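Local coordinates for protein lactaldehyde dehydrogenase (Escherichia coli, PDB 2IMP) that oxidises L-lactaldehyde irreversibly to L-lactate with NAD+, acts also on glycolaldehyde, and serves the breakdown of L-fucose and L-rhamnose, at residues D110-Y122 / A460-T472. Sequence-based numbering, arbitrary orientation.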
loop_
_atom_site.group_PDB
_atom_site.type_symbol
_atom_site.label_atom_id
_atom_site.label_comp_id
_atom_site.label_asym_id
_atom_site.label_seq_id
_atom_site.Cartn_x
_atom_site.Cartn_y
_atom_site.Cartn_z
ATOM N N ASP A 110 21.099 -11.158 10.675
ATOM C CA ASP A 110 19.642 -11.199 10.659
ATOM C C ASP A 110 19.057 -10.091 9.756
ATOM O O ASP A 110 18.078 -10.302 9.047
ATOM C CB ASP A 110 19.069 -11.051 12.073
ATOM C CG ASP A 110 19.441 -12.208 12.982
ATOM O OD1 ASP A 110 19.665 -13.328 12.478
ATOM O OD2 ASP A 110 19.495 -11.997 14.208
ATOM N N TYR A 111 19.686 -8.921 9.791
ATOM C CA TYR A 111 19.250 -7.804 8.960
ATOM C C TYR A 111 19.326 -8.148 7.459
ATOM O O TYR A 111 18.394 -7.884 6.702
ATOM C CB TYR A 111 20.104 -6.572 9.266
ATOM C CG TYR A 111 19.628 -5.296 8.609
ATOM C CD1 TYR A 111 19.978 -4.992 7.298
ATOM C CD2 TYR A 111 18.860 -4.372 9.319
ATOM C CE1 TYR A 111 19.582 -3.798 6.707
ATOM C CE2 TYR A 111 18.460 -3.173 8.737
ATOM C CZ TYR A 111 18.829 -2.892 7.432
ATOM O OH TYR A 111 18.463 -1.700 6.863
ATOM N N ILE A 112 20.445 -8.744 7.053
ATOM C CA ILE A 112 20.618 -9.154 5.663
ATOM C C ILE A 112 19.528 -10.164 5.237
ATOM O O ILE A 112 18.924 -10.023 4.181
ATOM C CB ILE A 112 22.029 -9.767 5.431
ATOM C CG1 ILE A 112 23.099 -8.681 5.635
ATOM C CG2 ILE A 112 22.118 -10.376 4.033
ATOM C CD1 ILE A 112 24.547 -9.150 5.465
ATOM N N ASP A 113 19.296 -11.173 6.073
ATOM C CA ASP A 113 18.252 -12.148 5.797
ATOM C C ASP A 113 16.876 -11.463 5.678
ATOM O O ASP A 113 16.100 -11.759 4.772
ATOM C CB ASP A 113 18.180 -13.209 6.904
ATOM C CG ASP A 113 19.281 -14.253 6.792
ATOM O OD1 ASP A 113 19.834 -14.436 5.686
ATOM O OD2 ASP A 113 19.579 -14.908 7.815
ATOM N N TYR A 114 16.596 -10.562 6.619
ATOM C CA TYR A 114 15.349 -9.809 6.599
ATOM C C TYR A 114 15.175 -9.053 5.265
ATOM O O TYR A 114 14.127 -9.140 4.622
ATOM C CB TYR A 114 15.300 -8.818 7.772
ATOM C CG TYR A 114 14.241 -7.745 7.621
ATOM C CD1 TYR A 114 12.889 -8.022 7.835
ATOM C CD2 TYR A 114 14.589 -6.469 7.189
ATOM C CE1 TYR A 114 11.909 -7.042 7.609
ATOM C CE2 TYR A 114 13.628 -5.493 6.957
ATOM C CZ TYR A 114 12.295 -5.782 7.165
ATOM O OH TYR A 114 11.364 -4.812 6.892
ATOM N N MET A 115 16.217 -8.331 4.859
ATOM C CA MET A 115 16.174 -7.601 3.596
ATOM C C MET A 115 15.993 -8.518 2.366
ATOM O O MET A 115 15.248 -8.190 1.443
ATOM C CB MET A 115 17.439 -6.757 3.431
ATOM C CG MET A 115 17.419 -5.459 4.231
ATOM S SD MET A 115 16.139 -4.307 3.645
ATOM C CE MET A 115 16.010 -3.203 5.023
ATOM N N ALA A 116 16.665 -9.669 2.373
ATOM C CA ALA A 116 16.538 -10.611 1.267
ATOM C C ALA A 116 15.072 -11.058 1.052
ATOM O O ALA A 116 14.674 -11.419 -0.051
ATOM C CB ALA A 116 17.425 -11.842 1.513
ATOM N N GLU A 117 14.297 -11.009 2.131
ATOM C CA GLU A 117 12.893 -11.395 2.095
ATOM C C GLU A 117 12.003 -10.434 1.274
ATOM O O GLU A 117 10.852 -10.749 0.983
ATOM C CB GLU A 117 12.345 -11.512 3.525
ATOM C CG GLU A 117 13.160 -12.449 4.400
ATOM C CD GLU A 117 12.671 -12.503 5.832
ATOM O OE1 GLU A 117 12.104 -11.503 6.324
ATOM O OE2 GLU A 117 12.872 -13.546 6.481
ATOM N N TRP A 118 12.544 -9.269 0.925
ATOM C CA TRP A 118 11.798 -8.305 0.118
ATOM C C TRP A 118 11.727 -8.682 -1.374
ATOM O O TRP A 118 10.920 -8.130 -2.121
ATOM C CB TRP A 118 12.407 -6.897 0.244
ATOM C CG TRP A 118 11.984 -6.163 1.489
ATOM C CD1 TRP A 118 12.794 -5.730 2.501
ATOM C CD2 TRP A 118 10.643 -5.809 1.869
ATOM N NE1 TRP A 118 12.041 -5.134 3.489
ATOM C CE2 TRP A 118 10.719 -5.169 3.127
ATOM C CE3 TRP A 118 9.387 -5.974 1.268
ATOM C CZ2 TRP A 118 9.587 -4.691 3.800
ATOM C CZ3 TRP A 118 8.251 -5.496 1.941
ATOM C CH2 TRP A 118 8.365 -4.862 3.195
ATOM N N ALA A 119 12.564 -9.638 -1.777
ATOM C CA ALA A 119 12.654 -10.077 -3.170
ATOM C C ALA A 119 11.328 -10.140 -3.970
ATOM O O ALA A 119 11.193 -9.485 -5.002
ATOM C CB ALA A 119 13.362 -11.436 -3.242
ATOM N N ARG A 120 10.382 -10.943 -3.503
ATOM C CA ARG A 120 9.098 -11.082 -4.188
ATOM C C ARG A 120 8.009 -10.140 -3.641
ATOM O O ARG A 120 6.837 -10.279 -3.985
ATOM C CB ARG A 120 8.584 -12.517 -4.033
ATOM C CG ARG A 120 9.471 -13.611 -4.617
ATOM C CD ARG A 120 9.305 -14.884 -3.808
ATOM N NE ARG A 120 9.832 -16.077 -4.470
ATOM C CZ ARG A 120 10.210 -17.174 -3.820
ATOM N NH1 ARG A 120 10.133 -17.220 -2.496
ATOM N NH2 ARG A 120 10.641 -18.236 -4.491
ATOM N N ARG A 121 8.408 -9.192 -2.801
ATOM C CA ARG A 121 7.446 -8.308 -2.167
ATOM C C ARG A 121 7.385 -6.827 -2.598
ATOM O O ARG A 121 6.304 -6.237 -2.553
ATOM C CB ARG A 121 7.619 -8.388 -0.649
ATOM C CG ARG A 121 7.336 -9.774 -0.093
ATOM C CD ARG A 121 7.348 -9.782 1.419
ATOM N NE ARG A 121 6.668 -10.965 1.943
ATOM C CZ ARG A 121 7.179 -12.192 1.953
ATOM N NH1 ARG A 121 8.396 -12.417 1.476
ATOM N NH2 ARG A 121 6.455 -13.197 2.427
ATOM N N TYR A 122 8.501 -6.214 -2.986
ATOM C CA TYR A 122 8.384 -4.818 -3.387
ATOM C C TYR A 122 7.515 -4.700 -4.651
ATOM O O TYR A 122 7.763 -5.363 -5.659
ATOM C CB TYR A 122 9.768 -4.155 -3.540
ATOM C CG TYR A 122 10.671 -4.653 -4.645
ATOM C CD1 TYR A 122 10.706 -4.016 -5.883
ATOM C CD2 TYR A 122 11.546 -5.714 -4.429
ATOM C CE1 TYR A 122 11.602 -4.410 -6.871
ATOM C CE2 TYR A 122 12.439 -6.123 -5.410
ATOM C CZ TYR A 122 12.464 -5.466 -6.626
ATOM O OH TYR A 122 13.353 -5.859 -7.591
ATOM N N ALA A 460 16.767 4.698 6.309
ATOM C CA ALA A 460 17.137 3.289 6.244
ATOM C C ALA A 460 16.206 2.341 7.037
ATOM O O ALA A 460 15.472 2.772 7.938
ATOM C CB ALA A 460 18.578 3.113 6.725
ATOM N N ASP A 461 16.271 1.060 6.677
ATOM C CA ASP A 461 15.493 -0.010 7.292
ATOM C C ASP A 461 14.039 -0.154 6.782
ATOM O O ASP A 461 13.460 0.780 6.217
ATOM C CB ASP A 461 15.452 0.140 8.821
ATOM C CG ASP A 461 16.827 0.399 9.438
ATOM O OD1 ASP A 461 17.856 0.088 8.811
ATOM O OD2 ASP A 461 16.870 0.908 10.577
ATOM N N GLY A 462 13.486 -1.346 6.986
ATOM C CA GLY A 462 12.119 -1.626 6.593
ATOM C C GLY A 462 11.799 -1.394 5.138
ATOM O O GLY A 462 12.688 -1.262 4.303
ATOM N N LYS A 463 10.507 -1.353 4.837
ATOM C CA LYS A 463 10.039 -1.142 3.478
ATOM C C LYS A 463 10.521 0.192 2.858
ATOM O O LYS A 463 10.954 0.243 1.708
ATOM C CB LYS A 463 8.509 -1.189 3.462
ATOM C CG LYS A 463 7.883 -1.073 2.086
ATOM C CD LYS A 463 6.365 -1.035 2.193
ATOM C CE LYS A 463 5.901 0.192 2.982
ATOM N NZ LYS A 463 4.429 0.175 3.224
ATOM N N HIS A 464 10.441 1.257 3.641
ATOM C CA HIS A 464 10.858 2.562 3.163
ATOM C C HIS A 464 12.368 2.657 2.917
ATOM O O HIS A 464 12.808 3.351 2.009
ATOM C CB HIS A 464 10.388 3.635 4.143
ATOM C CG HIS A 464 8.905 3.630 4.349
ATOM N ND1 HIS A 464 8.013 3.912 3.337
ATOM C CD2 HIS A 464 8.158 3.305 5.431
ATOM C CE1 HIS A 464 6.783 3.757 3.781
ATOM N NE2 HIS A 464 6.836 3.389 5.048
ATOM N N GLY A 465 13.143 1.942 3.727
ATOM C CA GLY A 465 14.584 1.932 3.537
ATOM C C GLY A 465 14.874 1.200 2.239
ATOM O O GLY A 465 15.748 1.594 1.469
ATOM N N LEU A 466 14.134 0.122 1.990
ATOM C CA LEU A 466 14.321 -0.631 0.755
ATOM C C LEU A 466 13.991 0.208 -0.485
ATOM O O LEU A 466 14.688 0.144 -1.500
ATOM C CB LEU A 466 13.438 -1.880 0.730
ATOM C CG LEU A 466 13.635 -2.699 -0.554
ATOM C CD1 LEU A 466 14.771 -3.699 -0.328
ATOM C CD2 LEU A 466 12.356 -3.424 -0.946
ATOM N N HIS A 467 12.916 0.986 -0.380
ATOM C CA HIS A 467 12.479 1.830 -1.482
ATOM C C HIS A 467 13.465 2.945 -1.857
ATOM O O HIS A 467 13.415 3.459 -2.969
ATOM C CB HIS A 467 11.092 2.413 -1.182
ATOM C CG HIS A 467 9.987 1.402 -1.264
ATOM N ND1 HIS A 467 8.695 1.666 -0.870
ATOM C CD2 HIS A 467 9.987 0.121 -1.714
ATOM C CE1 HIS A 467 7.945 0.600 -1.070
ATOM N NE2 HIS A 467 8.705 -0.354 -1.584
ATOM N N GLU A 468 14.344 3.316 -0.928
ATOM C CA GLU A 468 15.346 4.331 -1.244
ATOM C C GLU A 468 16.246 3.863 -2.414
ATOM O O GLU A 468 16.842 4.673 -3.118
ATOM C CB GLU A 468 16.246 4.636 -0.029
ATOM C CG GLU A 468 15.602 5.404 1.126
ATOM C CD GLU A 468 14.983 6.735 0.703
ATOM O OE1 GLU A 468 15.467 7.344 -0.278
ATOM O OE2 GLU A 468 14.017 7.175 1.366
ATOM N N TYR A 469 16.321 2.544 -2.596
ATOM C CA TYR A 469 17.137 1.961 -3.655
ATOM C C TYR A 469 16.375 1.622 -4.938
ATOM O O TYR A 469 16.864 0.902 -5.813
ATOM C CB TYR A 469 17.869 0.719 -3.131
ATOM C CG TYR A 469 19.008 1.096 -2.215
ATOM C CD1 TYR A 469 18.795 1.316 -0.855
ATOM C CD2 TYR A 469 20.292 1.311 -2.727
ATOM C CE1 TYR A 469 19.836 1.745 -0.021
ATOM C CE2 TYR A 469 21.338 1.739 -1.904
ATOM C CZ TYR A 469 21.100 1.957 -0.554
ATOM O OH TYR A 469 22.121 2.414 0.256
ATOM N N LEU A 470 15.170 2.159 -5.026
ATOM C CA LEU A 470 14.329 1.950 -6.182
ATOM C C LEU A 470 13.826 3.262 -6.777
ATOM O O LEU A 470 13.672 4.251 -6.073
ATOM C CB LEU A 470 13.121 1.091 -5.798
ATOM C CG LEU A 470 13.387 -0.378 -5.464
ATOM C CD1 LEU A 470 12.186 -0.971 -4.729
ATOM C CD2 LEU A 470 13.685 -1.141 -6.753
ATOM N N GLN A 471 13.622 3.262 -8.081
ATOM C CA GLN A 471 13.071 4.415 -8.755
ATOM C C GLN A 471 11.954 3.963 -9.690
ATOM O O GLN A 471 11.903 2.800 -10.091
ATOM C CB GLN A 471 14.146 5.198 -9.519
ATOM C CG GLN A 471 14.810 4.466 -10.667
ATOM C CD GLN A 471 15.977 5.264 -11.233
ATOM O OE1 GLN A 471 16.050 6.486 -11.063
ATOM N NE2 GLN A 471 16.889 4.580 -11.914
ATOM N N THR A 472 11.071 4.880 -10.031
ATOM C CA THR A 472 9.941 4.515 -10.848
ATOM C C THR A 472 10.052 4.753 -12.347
ATOM O O THR A 472 10.714 5.682 -12.811
ATOM C CB THR A 472 8.679 5.246 -10.359
ATOM O OG1 THR A 472 8.890 6.661 -10.456
ATOM C CG2 THR A 472 8.391 4.893 -8.909
HETATM O O HOH W 1 18.010 0.336 4.643
#
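With CG trans to the amide nitrogen (chi1 -179°), the Leu466 branch extends toward Trp118, which both methyls touch. Leu466 CD2 lies 3.7 Å from Trp118 CB, and Leu466 CB sits over one face of the indole, offset toward the rim. The same Leu466 CD2 also touches Tyr122 CB. Tyr111, its CG also trans to N (chi1 -172°), carries its hydroxyl to Asp461. Tyr111 OH donates to Asp461 OD1 at 2.7 Å, on the anti side of the carboxylate. Ring and carboxylate planes stand 74° apart. A water donates to Tyr111 OH and accepts from Asp461 N, tying the same two residues a second time. Asp461 OD2 forms a salt bridge with Arg161, a lactate-binding residue. This places the Tyr111-Asp461 pair in the second shell of the lactate site, and Asp461 probably helps position Arg161. Tyr114 OH packs on Gly462 CA at 3.3 Å. The far end of the indole crosses Lys463, with Trp118 CZ2 3.7 Å from Lys463 CB. Lys463 NZ forms salt bridges with Glu125 of one neighbouring subunit and Glu123 of another. Leu470 CD1 meets Tyr122 CD1 at 3.6 Å. Ile112 and Tyr122 touch helix 65-81, Tyr111 and Tyr469 touch helix 155-168, and strand 470-478 pairs antiparallel with strand 134-149.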